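Local coordinates for protein thiosulfate sulfurtransferase (Pseudomonas aeruginosa, PDB 1YT8) that probably transfers sulfur from thiosulfate to cyanide, as rhodanese-family sulfurtransferases do, and is built from four rhodanese-like domains, at residues Pro40-Asn45 against Asn113-Ala118. Residues are numbered along the deposited sequence; the frame is centred on the assembly and turned at random.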
# COMPACT_ATOMS: atom_id res chain seq x y z
N PRO A 40 -4.72 -6.97 -14.32
CA PRO A 40 -4.52 -5.85 -15.24
C PRO A 40 -3.68 -4.78 -14.56
O PRO A 40 -3.70 -4.65 -13.33
CB PRO A 40 -5.95 -5.38 -15.52
CG PRO A 40 -6.74 -6.65 -15.41
CD PRO A 40 -6.15 -7.28 -14.17
N LEU A 41 -2.94 -4.01 -15.35
CA LEU A 41 -2.07 -2.96 -14.82
C LEU A 41 -2.68 -2.05 -13.76
O LEU A 41 -2.08 -1.82 -12.71
CB LEU A 41 -1.53 -2.11 -15.97
CG LEU A 41 -0.60 -0.96 -15.60
CD1 LEU A 41 0.57 -1.49 -14.77
CD2 LEU A 41 -0.08 -0.30 -16.88
N PHE A 42 -3.87 -1.53 -14.03
CA PHE A 42 -4.51 -0.61 -13.10
C PHE A 42 -5.58 -1.20 -12.20
O PHE A 42 -6.36 -0.47 -11.57
CB PHE A 42 -5.04 0.60 -13.87
CG PHE A 42 -3.95 1.47 -14.43
CD1 PHE A 42 -3.12 2.18 -13.56
CD2 PHE A 42 -3.67 1.49 -15.79
CE1 PHE A 42 -2.03 2.91 -14.05
CE2 PHE A 42 -2.58 2.21 -16.29
CZ PHE A 42 -1.76 2.92 -15.42
N ALA A 43 -5.60 -2.53 -12.11
CA ALA A 43 -6.55 -3.20 -11.24
C ALA A 43 -6.03 -3.04 -9.81
O ALA A 43 -4.86 -3.30 -9.53
CB ALA A 43 -6.66 -4.68 -11.60
N ALA A 44 -6.91 -2.60 -8.92
CA ALA A 44 -6.55 -2.43 -7.52
C ALA A 44 -7.08 -3.65 -6.79
O ALA A 44 -8.16 -4.14 -7.09
CB ALA A 44 -7.20 -1.16 -6.96
N ASN A 45 -6.31 -4.15 -5.82
CA ASN A 45 -6.74 -5.33 -5.09
C ASN A 45 -7.49 -4.96 -3.81
O ASN A 45 -6.94 -4.33 -2.91
CB ASN A 45 -5.54 -6.21 -4.75
CG ASN A 45 -5.93 -7.50 -4.04
OD1 ASN A 45 -6.94 -8.13 -4.37
ND2 ASN A 45 -5.13 -7.91 -3.07
N ASN A 113 1.67 -3.41 -6.67
CA ASN A 113 2.05 -2.01 -6.91
C ASN A 113 2.79 -1.90 -8.24
O ASN A 113 3.79 -1.19 -8.37
CB ASN A 113 2.94 -1.50 -5.77
CG ASN A 113 2.38 -1.82 -4.39
OD1 ASN A 113 3.09 -2.35 -3.54
ND2 ASN A 113 1.11 -1.48 -4.16
N VAL A 114 2.25 -2.59 -9.25
CA VAL A 114 2.87 -2.63 -10.57
C VAL A 114 3.02 -1.28 -11.28
O VAL A 114 4.08 -1.01 -11.85
CB VAL A 114 2.12 -3.64 -11.47
CG1 VAL A 114 2.80 -3.75 -12.83
CG2 VAL A 114 2.12 -5.01 -10.78
N PRO A 115 1.98 -0.43 -11.27
CA PRO A 115 2.16 0.85 -11.95
C PRO A 115 3.36 1.61 -11.39
O PRO A 115 4.18 2.16 -12.14
CB PRO A 115 0.84 1.57 -11.67
CG PRO A 115 -0.15 0.44 -11.64
CD PRO A 115 0.59 -0.61 -10.81
N SER A 116 3.47 1.64 -10.07
CA SER A 116 4.57 2.33 -9.41
C SER A 116 5.94 1.75 -9.76
O SER A 116 6.89 2.48 -10.01
CB SER A 116 4.39 2.29 -7.89
OG SER A 116 3.21 2.98 -7.49
N LYS A 117 6.03 0.42 -9.76
CA LYS A 117 7.30 -0.24 -10.06
C LYS A 117 7.66 -0.16 -11.54
O LYS A 117 8.83 0.01 -11.89
CB LYS A 117 7.24 -1.70 -9.60
CG LYS A 117 6.99 -1.84 -8.11
CD LYS A 117 6.85 -3.29 -7.71
CE LYS A 117 6.64 -3.42 -6.21
NZ LYS A 117 6.46 -4.84 -5.82
N ALA A 118 6.67 -0.30 -12.41
CA ALA A 118 6.90 -0.22 -13.84
C ALA A 118 7.35 1.20 -14.16
O ALA A 118 8.23 1.41 -15.01
CB ALA A 118 5.62 -0.57 -14.60
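The type I beta turn from Pro40 to Ala43, which leads into edge strand 44-45 of the first rhodanese-like sheet, meets the first turn of helix 114-127 through its two corner residues, Leu41 and Phe42. Pro115 does most of the touching on the helix side. Its ring corner CG sits 3.2 Å from Leu41 O, a close approach of a CH group to a carbonyl oxygen, while CD of the same ring lies 3.5 Å from that oxygen. With chi1 at 180° the Leu41 CG lies beside its own carbonyl carbon, which puts CD1 and O of that residue against the same proline; CD1 touches Val114 CG1 and Pro115 CG, each at 3.7 Å. On the Phe42 ring, CE1 comes 3.9 Å from Pro115 CG, oblique to the ring, and Leu41 CG lies over one face near its rim. The turn is closed by the backbone hydrogen bond from Ala43 N to Pro40 O, 3.1 Å. Phe109 touches both Leu41 and Val114, and Leu518 of helix 514-521 packs on Leu41 and Ala118. This is apolar packing of a type I turn, the one leading into the outermost strand of a rhodanese-like alpha/beta domain, on a helix whose second residue is proline.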